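Local coordinates for beta-mannosidase (Trichoderma harzianum, PDB 4CVU), which probably hydrolyses beta-linked mannose from the non-reducing ends of sugar chains as a glycosylated fungal enzyme of glycoside hydrolase family 2, at residues Ala364-Glu376 with Arg557-Asp569. Residues are numbered along the deposited sequence; the frame is centred on the assembly and turned at random.
Sequences ASGITPGNNWHFE and RYYNTTSGHIYGD. With NAG (2-acetamido-2-deoxy-beta-D-glucopyranose), chain D; NAG (2-acetamido-2-deoxy-beta-D-glucopyranose), chain F.
P369 and I566 open the backbone pairing. I566 N donates to P369 O at 2.9 Å, almost straight at 170°. N371 N returns a bond to I566 O at 3.1 Å. Between them G370 and I566 form a single beta bridge, and G370 CA adds a C-H...O contact to the same I566 O. R590 also donates to I566 O and to T368 O, tying both segments to a third part of the chain.

Side-chain polar contact centres on N371 and R557. R557 NE gives a bent bond to N371 OD1 (2.7 Å), reaching the oxygen from above its carbonyl plane. A bend at chi3 (-80°) turns the arginine head. Its NH1 then bonds N560 O, and both NH1 and NH2 hold O6 of the chain F NAG. N371 ND2 is held by S355 and W543.

The 557-569 loop joins strands 554-556 and 570-572. It lies against the lead-in to strand 374-377. That strand pairs with strand 380-389, which belongs to the parallel strands of the family 2 (beta/alpha)8 barrel. The loop starts with a type II' turn, R557 to N560, and N560 ND2 carries the chain D NAG. Its T561-G564 turn is exposed.

Three rings take part: H565, Y567 and W373. P369 CB sits over the H565 ring centre at 3.6 Å, opposite T562 CB. The Y567 ring meets N371 OD1 with its edge. D569 CB lies over the five-membered ring of W373 (3.7 Å), and its carboxylate stacks on the indole, planes 15° apart.

The one aliphatic pair is T368 CG2 on I566 CD1, at 3.8 Å. A water bridges the backbones, accepting weakly from G568 N and donating to N372 O.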
ATOM      1  N   ALA A 364      -9.615 -22.754  57.360  1.00 55.93           N
ATOM      2  CA  ALA A 364      -9.360 -24.086  57.923  1.00 55.94           C
ATOM      3  C   ALA A 364      -9.083 -25.127  56.835  1.00 57.23           C
ATOM      4  O   ALA A 364      -8.416 -26.128  57.098  1.00 58.73           O
ATOM      5  CB  ALA A 364     -10.523 -24.529  58.786  1.00 58.40           C
ATOM      6  N   SER A 365      -9.566 -24.893  55.612  1.00 53.27           N
ATOM      7  CA  SER A 365      -9.231 -25.757  54.504  1.00 53.92           C
ATOM      8  C   SER A 365      -7.791 -25.532  53.998  1.00 55.06           C
ATOM      9  O   SER A 365      -7.265 -26.350  53.241  1.00 55.47           O
ATOM     10  CB  SER A 365     -10.244 -25.621  53.359  1.00 54.97           C
ATOM     11  OG  SER A 365      -9.965 -24.533  52.505  1.00 52.71           O
ATOM     12  N   GLY A 366      -7.153 -24.450  54.445  1.00 52.62           N
ATOM     13  CA  GLY A 366      -5.776 -24.161  54.098  1.00 52.31           C
ATOM     14  C   GLY A 366      -5.588 -22.998  53.135  1.00 50.60           C
ATOM     15  O   GLY A 366      -4.498 -22.774  52.649  1.00 51.00           O
ATOM     16  N   ILE A 367      -6.649 -22.256  52.864  1.00 49.16           N
ATOM     17  CA  ILE A 367      -6.580 -21.091  51.988  1.00 48.12           C
ATOM     18  C   ILE A 367      -6.128 -19.857  52.762  1.00 46.25           C
ATOM     19  O   ILE A 367      -6.685 -19.532  53.800  1.00 48.25           O
ATOM     20  CB  ILE A 367      -7.943 -20.817  51.312  1.00 47.40           C
ATOM     21  CG1 ILE A 367      -8.344 -22.024  50.467  1.00 48.37           C
ATOM     22  CG2 ILE A 367      -7.867 -19.586  50.425  1.00 46.91           C
ATOM     23  CD1 ILE A 367      -9.739 -21.957  49.877  1.00 48.70           C
ATOM     24  N   THR A 368      -5.119 -19.174  52.249  1.00 44.40           N
ATOM     25  CA  THR A 368      -4.714 -17.874  52.772  1.00 44.41           C
ATOM     26  C   THR A 368      -5.876 -16.880  52.947  1.00 43.68           C
ATOM     27  O   THR A 368      -6.690 -16.688  52.023  1.00 43.67           O
ATOM     28  CB  THR A 368      -3.664 -17.231  51.889  1.00 45.10           C
ATOM     29  OG1 THR A 368      -2.652 -18.195  51.586  1.00 45.15           O
ATOM     30  CG2 THR A 368      -3.034 -16.005  52.573  1.00 46.19           C
ATOM     31  N   PRO A 369      -5.931 -16.227  54.123  1.00 43.91           N
ATOM     32  CA  PRO A 369      -6.947 -15.224  54.473  1.00 44.72           C
ATOM     33  C   PRO A 369      -6.812 -13.987  53.611  1.00 44.34           C
ATOM     34  O   PRO A 369      -5.783 -13.786  52.965  1.00 42.47           O
ATOM     35  CB  PRO A 369      -6.628 -14.854  55.938  1.00 44.22           C
ATOM     36  CG  PRO A 369      -5.743 -15.913  56.429  1.00 47.05           C
ATOM     37  CD  PRO A 369      -4.980 -16.428  55.239  1.00 44.83           C
ATOM     38  N   GLY A 370      -7.864 -13.187  53.619  1.00 44.00           N
ATOM     39  CA  GLY A 370      -7.974 -12.024  52.775  1.00 44.49           C
ATOM     40  C   GLY A 370      -9.359 -11.935  52.172  1.00 43.64           C
ATOM     41  O   GLY A 370     -10.373 -12.089  52.859  1.00 43.88           O
ATOM     42  N   ASN A 371      -9.387 -11.659  50.870  1.00 41.85           N
ATOM     43  CA  ASN A 371     -10.644 -11.556  50.157  1.00 41.90           C
ATOM     44  C   ASN A 371     -10.607 -12.389  48.879  1.00 40.80           C
ATOM     45  O   ASN A 371      -9.606 -12.474  48.210  1.00 38.98           O
ATOM     46  CB  ASN A 371     -10.906 -10.112  49.776  1.00 41.11           C
ATOM     47  CG  ASN A 371     -11.556  -9.327  50.867  1.00 43.12           C
ATOM     48  OD1 ASN A 371     -10.931  -9.015  51.871  1.00 42.16           O
ATOM     49  ND2 ASN A 371     -12.843  -8.995  50.672  1.00 41.82           N
ATOM     50  N   ASN A 372     -11.737 -12.930  48.541  1.00 40.65           N
ATOM     51  CA  ASN A 372     -11.864 -13.746  47.396  1.00 40.54           C
ATOM     52  C   ASN A 372     -11.776 -12.850  46.212  1.00 39.78           C
ATOM     53  O   ASN A 372     -11.879 -11.634  46.352  1.00 39.24           O
ATOM     54  CB  ASN A 372     -13.245 -14.365  47.389  1.00 41.73           C
ATOM     55  CG  ASN A 372     -13.364 -15.507  48.338  1.00 42.40           C
ATOM     56  OD1 ASN A 372     -13.007 -16.621  48.024  1.00 44.41           O
ATOM     57  ND2 ASN A 372     -13.899 -15.235  49.485  1.00 41.74           N
ATOM     58  N   TRP A 373     -11.578 -13.451  45.059  1.00 37.75           N
ATOM     59  CA  TRP A 373     -11.878 -12.855  43.749  1.00 36.86           C
ATOM     60  C   TRP A 373     -12.056 -14.025  42.801  1.00 37.88           C
ATOM     61  O   TRP A 373     -11.113 -14.455  42.217  1.00 37.55           O
ATOM     62  CB  TRP A 373     -10.769 -11.910  43.266  1.00 35.87           C
ATOM     63  CG  TRP A 373     -11.116 -11.108  42.086  1.00 34.72           C
ATOM     64  CD1 TRP A 373     -11.326 -11.545  40.816  1.00 35.14           C
ATOM     65  CD2 TRP A 373     -11.335  -9.685  42.058  1.00 36.16           C
ATOM     66  NE1 TRP A 373     -11.642 -10.485  40.001  1.00 36.60           N
ATOM     67  CE2 TRP A 373     -11.670  -9.335  40.739  1.00 34.98           C
ATOM     68  CE3 TRP A 373     -11.295  -8.697  43.013  1.00 35.34           C
ATOM     69  CZ2 TRP A 373     -11.966  -8.051  40.366  1.00 35.92           C
ATOM     70  CZ3 TRP A 373     -11.606  -7.403  42.661  1.00 36.65           C
ATOM     71  CH2 TRP A 373     -11.932  -7.083  41.313  1.00 35.50           C
ATOM     72  N   HIS A 374     -13.270 -14.536  42.695  1.00 39.44           N
ATOM     73  CA  HIS A 374     -13.584 -15.633  41.812  1.00 39.67           C
ATOM     74  C   HIS A 374     -15.048 -15.666  41.376  1.00 40.00           C
ATOM     75  O   HIS A 374     -15.860 -14.943  41.867  1.00 40.66           O
ATOM     76  CB  HIS A 374     -13.147 -16.992  42.378  1.00 39.33           C
ATOM     77  CG  HIS A 374     -13.979 -17.484  43.514  1.00 40.63           C
ATOM     78  ND1 HIS A 374     -13.670 -17.225  44.829  1.00 40.73           N
ATOM     79  CD2 HIS A 374     -15.104 -18.228  43.531  1.00 41.23           C
ATOM     80  CE1 HIS A 374     -14.568 -17.785  45.602  1.00 40.96           C
ATOM     81  NE2 HIS A 374     -15.449 -18.398  44.840  1.00 41.12           N
ATOM     82  N   PHE A 375     -15.336 -16.560  40.452  1.00 40.22           N
ATOM     83  CA  PHE A 375     -16.649 -16.716  39.905  1.00 41.03           C
ATOM     84  C   PHE A 375     -17.226 -18.094  40.270  1.00 41.06           C
ATOM     85  O   PHE A 375     -16.473 -19.051  40.404  1.00 42.39           O
ATOM     86  CB  PHE A 375     -16.574 -16.542  38.398  1.00 39.81           C
ATOM     87  CG  PHE A 375     -16.357 -15.125  37.950  1.00 41.79           C
ATOM     88  CD1 PHE A 375     -15.081 -14.592  37.843  1.00 39.46           C
ATOM     89  CD2 PHE A 375     -17.443 -14.321  37.608  1.00 39.52           C
ATOM     90  CE1 PHE A 375     -14.915 -13.303  37.413  1.00 40.73           C
ATOM     91  CE2 PHE A 375     -17.267 -13.033  37.165  1.00 38.86           C
ATOM     92  CZ  PHE A 375     -16.018 -12.518  37.089  1.00 40.08           C
ATOM     93  N   GLU A 376     -18.542 -18.189  40.403  1.00 40.96           N
ATOM     94  CA  GLU A 376     -19.263 -19.458  40.594  1.00 42.63           C
ATOM     95  C   GLU A 376     -20.450 -19.569  39.634  1.00 42.27           C
ATOM     96  O   GLU A 376     -21.218 -18.623  39.497  1.00 41.30           O
ATOM     97  CB  GLU A 376     -19.783 -19.566  42.013  1.00 43.15           C
ATOM     98  CG  GLU A 376     -18.688 -19.540  43.063  1.00 44.14           C
ATOM     99  CD  GLU A 376     -19.208 -19.635  44.474  1.00 46.18           C
ATOM    100  OE1 GLU A 376     -20.430 -19.862  44.671  1.00 46.90           O
ATOM    101  OE2 GLU A 376     -18.390 -19.457  45.404  1.00 46.15           O
ATOM    102  N   ARG A 557     -12.489  -2.405  51.043  1.00 43.76           N
ATOM    103  CA  ARG A 557     -11.307  -2.617  51.877  1.00 43.61           C
ATOM    104  C   ARG A 557     -10.236  -1.583  51.649  1.00 43.47           C
ATOM    105  O   ARG A 557      -9.589  -1.133  52.569  1.00 44.33           O
ATOM    106  CB  ARG A 557     -10.682  -4.000  51.631  1.00 43.90           C
ATOM    107  CG  ARG A 557      -9.686  -4.373  52.710  1.00 43.59           C
ATOM    108  CD  ARG A 557      -9.232  -5.795  52.592  1.00 44.40           C
ATOM    109  NE  ARG A 557     -10.193  -6.702  53.148  1.00 44.69           N
ATOM    110  CZ  ARG A 557     -10.290  -6.973  54.440  1.00 44.22           C
ATOM    111  NH1 ARG A 557      -9.506  -6.366  55.282  1.00 44.66           N
ATOM    112  NH2 ARG A 557     -11.182  -7.822  54.889  1.00 44.98           N
ATOM    113  N   TYR A 558     -10.051  -1.226  50.391  1.00 44.35           N
ATOM    114  CA  TYR A 558      -8.950  -0.359  50.007  1.00 45.24           C
ATOM    115  C   TYR A 558      -7.643  -0.948  50.573  1.00 48.17           C
ATOM    116  O   TYR A 558      -7.309  -2.060  50.297  1.00 49.08           O
ATOM    117  CB  TYR A 558      -9.164   1.101  50.444  1.00 45.68           C
ATOM    118  CG  TYR A 558     -10.359   1.785  49.891  1.00 44.03           C
ATOM    119  CD1 TYR A 558     -10.434   2.072  48.566  1.00 43.36           C
ATOM    120  CD2 TYR A 558     -11.406   2.171  50.691  1.00 45.43           C
ATOM    121  CE1 TYR A 558     -11.507   2.705  48.034  1.00 43.68           C
ATOM    122  CE2 TYR A 558     -12.514   2.800  50.165  1.00 44.16           C
ATOM    123  CZ  TYR A 558     -12.532   3.074  48.820  1.00 44.37           C
ATOM    124  OH  TYR A 558     -13.571   3.668  48.248  1.00 43.08           O
ATOM    125  N   TYR A 559      -6.944  -0.184  51.388  1.00 48.49           N
ATOM    126  CA  TYR A 559      -5.612  -0.527  51.856  1.00 50.57           C
ATOM    127  C   TYR A 559      -5.622  -0.908  53.354  1.00 51.85           C
ATOM    128  O   TYR A 559      -4.599  -0.873  54.011  1.00 53.50           O
ATOM    129  CB  TYR A 559      -4.583   0.556  51.400  1.00 50.81           C
ATOM    130  CG  TYR A 559      -5.028   1.130  50.027  1.00 51.88           C
ATOM    131  CD1 TYR A 559      -5.454   0.261  48.987  0.50 50.97           C
ATOM    132  CD2 TYR A 559      -5.183   2.477  49.816  0.50 49.84           C
ATOM    133  CE1 TYR A 559      -5.959   0.735  47.775  0.50 49.12           C
ATOM    134  CE2 TYR A 559      -5.696   2.961  48.604  0.50 49.81           C
ATOM    135  CZ  TYR A 559      -6.081   2.096  47.579  0.50 48.78           C
ATOM    136  OH  TYR A 559      -6.569   2.602  46.396  0.50 43.45           O
ATOM    137  N   ASN A 560      -6.792  -1.284  53.854  1.00 50.07           N
ATOM    138  CA  ASN A 560      -6.947  -1.823  55.211  1.00 52.31           C
ATOM    139  C   ASN A 560      -6.576  -3.285  55.181  1.00 51.57           C
ATOM    140  O   ASN A 560      -7.447  -4.146  55.253  1.00 51.60           O
ATOM    141  CB  ASN A 560      -8.383  -1.700  55.725  1.00 52.43           C
ATOM    142  CG  ASN A 560      -8.819  -0.262  55.940  1.00 54.10           C
ATOM    143  OD1 ASN A 560      -8.391   0.390  56.886  1.00 54.18           O
ATOM    144  ND2 ASN A 560      -9.688   0.230  55.052  1.00 56.77           N
ATOM    145  N   THR A 561      -5.280  -3.556  55.069  1.00 52.16           N
ATOM    146  CA  THR A 561      -4.797  -4.912  54.836  1.00 52.60           C
ATOM    147  C   THR A 561      -3.947  -5.428  55.984  1.00 56.26           C
ATOM    148  O   THR A 561      -3.511  -4.664  56.863  1.00 54.52           O
ATOM    149  CB  THR A 561      -3.989  -4.990  53.541  1.00 51.35           C
ATOM    150  OG1 THR A 561      -2.901  -4.083  53.614  1.00 51.55           O
ATOM    151  CG2 THR A 561      -4.864  -4.650  52.341  1.00 49.59           C
ATOM    152  N   THR A 562      -3.731  -6.738  55.972  1.00 55.49           N
ATOM    153  CA  THR A 562      -2.896  -7.385  56.966  1.00 56.79           C
ATOM    154  C   THR A 562      -1.738  -8.060  56.238  1.00 57.01           C
ATOM    155  O   THR A 562      -1.924  -8.625  55.138  1.00 53.64           O
ATOM    156  CB  THR A 562      -3.694  -8.435  57.756  1.00 56.86           C
ATOM    157  OG1 THR A 562      -4.825  -7.815  58.379  1.00 56.97           O
ATOM    158  CG2 THR A 562      -2.819  -9.078  58.819  1.00 57.06           C
ATOM    159  N   SER A 563      -0.547  -7.995  56.834  1.00 58.13           N
ATOM    160  CA  SER A 563       0.629  -8.691  56.277  1.00 58.03           C
ATOM    161  C   SER A 563       0.351 -10.193  56.180  1.00 55.21           C
ATOM    162  O   SER A 563      -0.272 -10.783  57.056  1.00 57.20           O
ATOM    163  CB  SER A 563       1.854  -8.445  57.149  1.00 62.37           C
ATOM    164  OG  SER A 563       1.537  -8.754  58.505  1.00 66.08           O
ATOM    165  N   GLY A 564       0.784 -10.809  55.090  1.00 54.84           N
ATOM    166  CA  GLY A 564       0.561 -12.237  54.910  1.00 53.32           C
ATOM    167  C   GLY A 564      -0.775 -12.568  54.238  1.00 52.04           C
ATOM    168  O   GLY A 564      -0.916 -13.641  53.663  1.00 52.46           O
ATOM    169  N   HIS A 565      -1.768 -11.684  54.326  1.00 49.86           N
ATOM    170  CA  HIS A 565      -3.074 -11.933  53.692  1.00 47.38           C
ATOM    171  C   HIS A 565      -3.038 -11.574  52.219  1.00 45.54           C
ATOM    172  O   HIS A 565      -2.184 -10.799  51.797  1.00 44.61           O
ATOM    173  CB  HIS A 565      -4.161 -11.144  54.378  1.00 49.01           C
ATOM    174  CG  HIS A 565      -4.431 -11.593  55.779  1.00 50.17           C
ATOM    175  ND1 HIS A 565      -5.634 -11.368  56.409  1.00 54.03           N
ATOM    176  CD2 HIS A 565      -3.666 -12.263  56.667  1.00 53.16           C
ATOM    177  CE1 HIS A 565      -5.595 -11.866  57.632  1.00 53.30           C
ATOM    178  NE2 HIS A 565      -4.415 -12.427  57.809  1.00 53.60           N
ATOM    179  N   ILE A 566      -3.965 -12.144  51.449  1.00 43.04           N
ATOM    180  CA  ILE A 566      -4.005 -11.949  49.983  1.00 41.13           C
ATOM    181  C   ILE A 566      -5.388 -11.437  49.572  1.00 40.45           C
ATOM    182  O   ILE A 566      -6.402 -11.933  50.068  1.00 39.49           O
ATOM    183  CB  ILE A 566      -3.720 -13.260  49.252  1.00 40.86           C
ATOM    184  CG1 ILE A 566      -2.272 -13.668  49.467  1.00 40.79           C
ATOM    185  CG2 ILE A 566      -3.995 -13.115  47.746  1.00 41.02           C
ATOM    186  CD1 ILE A 566      -1.971 -15.084  49.043  1.00 41.34           C
ATOM    187  N   TYR A 567      -5.414 -10.468  48.664  1.00 39.33           N
ATOM    188  CA  TYR A 567      -6.636  -9.835  48.258  1.00 39.38           C
ATOM    189  C   TYR A 567      -6.584  -9.586  46.764  1.00 38.99           C
ATOM    190  O   TYR A 567      -5.540  -9.278  46.212  1.00 38.63           O
ATOM    191  CB  TYR A 567      -6.807  -8.464  48.925  1.00 39.93           C
ATOM    192  CG  TYR A 567      -6.551  -8.447  50.412  1.00 40.95           C
ATOM    193  CD1 TYR A 567      -5.266  -8.265  50.914  1.00 41.74           C
ATOM    194  CD2 TYR A 567      -7.586  -8.659  51.311  1.00 41.93           C
ATOM    195  CE1 TYR A 567      -5.029  -8.255  52.292  1.00 42.50           C
ATOM    196  CE2 TYR A 567      -7.358  -8.650  52.696  1.00 42.80           C
ATOM    197  CZ  TYR A 567      -6.073  -8.451  53.169  1.00 43.47           C
ATOM    198  OH  TYR A 567      -5.820  -8.454  54.541  1.00 45.95           O
ATOM    199  N   GLY A 568      -7.723  -9.673  46.126  1.00 39.73           N
ATOM    200  CA  GLY A 568      -7.873  -9.095  44.796  1.00 38.37           C
ATOM    201  C   GLY A 568      -7.319  -9.871  43.647  1.00 38.33           C
ATOM    202  O   GLY A 568      -6.632 -10.860  43.806  1.00 39.82           O
ATOM    203  N   ASP A 569      -7.637  -9.388  42.454  1.00 37.22           N
ATOM    204  CA  ASP A 569      -7.026  -9.867  41.249  1.00 37.85           C
ATOM    205  C   ASP A 569      -5.678  -9.171  40.996  1.00 39.93           C
ATOM    206  O   ASP A 569      -5.353  -8.189  41.659  1.00 41.29           O
ATOM    207  CB  ASP A 569      -7.977  -9.701  40.046  1.00 35.81           C
ATOM    208  CG  ASP A 569      -8.453  -8.280  39.825  1.00 36.09           C
ATOM    209  OD1 ASP A 569      -8.222  -7.407  40.705  1.00 34.20           O
ATOM    210  OD2 ASP A 569      -9.074  -8.025  38.714  1.00 32.67           O
TER
HETATM  211  C1  NAG D   1     -10.277   1.567  55.075  1.00 44.25           C
HETATM  212  C2  NAG D   1      -9.702   2.836  54.453  1.00 45.46           C
HETATM  213  C3  NAG D   1     -10.575   4.065  54.695  1.00 46.43           C
HETATM  214  C4  NAG D   1     -12.018   3.761  54.316  1.00 46.52           C
HETATM  215  C5  NAG D   1     -12.483   2.486  55.009  1.00 47.50           C
HETATM  216  C6  NAG D   1     -13.874   2.061  54.566  1.00 44.38           C
HETATM  217  C7  NAG D   1      -7.268   2.689  54.267  1.00 46.48           C
HETATM  218  C8  NAG D   1      -5.953   2.919  54.960  1.00 45.96           C
HETATM  219  N2  NAG D   1      -8.361   3.021  54.967  1.00 46.12           N
HETATM  220  O3  NAG D   1     -10.036   5.129  53.926  1.00 44.23           O
HETATM  221  O4  NAG D   1     -12.897   4.801  54.687  1.00 46.84           O
HETATM  222  O5  NAG D   1     -11.629   1.429  54.650  1.00 47.20           O
HETATM  223  O6  NAG D   1     -13.937   1.981  53.172  1.00 45.86           O
HETATM  224  O7  NAG D   1      -7.297   2.230  53.110  1.00 47.17           O
HETATM  225  C1  NAG F1001     -14.347  -8.847  56.718  1.00 46.55           C
HETATM  226  C2  NAG F1001     -15.529  -8.464  57.631  1.00 51.54           C
HETATM  227  C3  NAG F1001     -15.285  -7.154  58.350  1.00 51.50           C
HETATM  228  C4  NAG F1001     -13.947  -7.190  59.040  1.00 52.17           C
HETATM  229  C5  NAG F1001     -12.860  -7.528  58.020  1.00 50.61           C
HETATM  230  C6  NAG F1001     -11.484  -7.663  58.671  1.00 48.92           C
HETATM  231  C7  NAG F1001     -17.619  -9.434  56.786  1.00 53.31           C
HETATM  232  C8  NAG F1001     -18.883  -9.273  55.970  1.00 51.53           C
HETATM  233  N2  NAG F1001     -16.778  -8.397  56.884  1.00 51.71           N
HETATM  234  O3  NAG F1001     -16.305  -7.034  59.306  1.00 55.84           O
HETATM  235  O4  NAG F1001     -13.699  -5.942  59.631  1.00 57.46           O
HETATM  236  O5  NAG F1001     -13.170  -8.772  57.469  1.00 47.48           O
HETATM  237  O6  NAG F1001     -10.519  -7.738  57.647  1.00 48.01           O
HETATM  238  O7  NAG F1001     -17.386 -10.502  57.334  1.00 55.86           O
HETATM  239  O   HOH W   1     -10.680  -9.365  46.606  1.00 39.48           O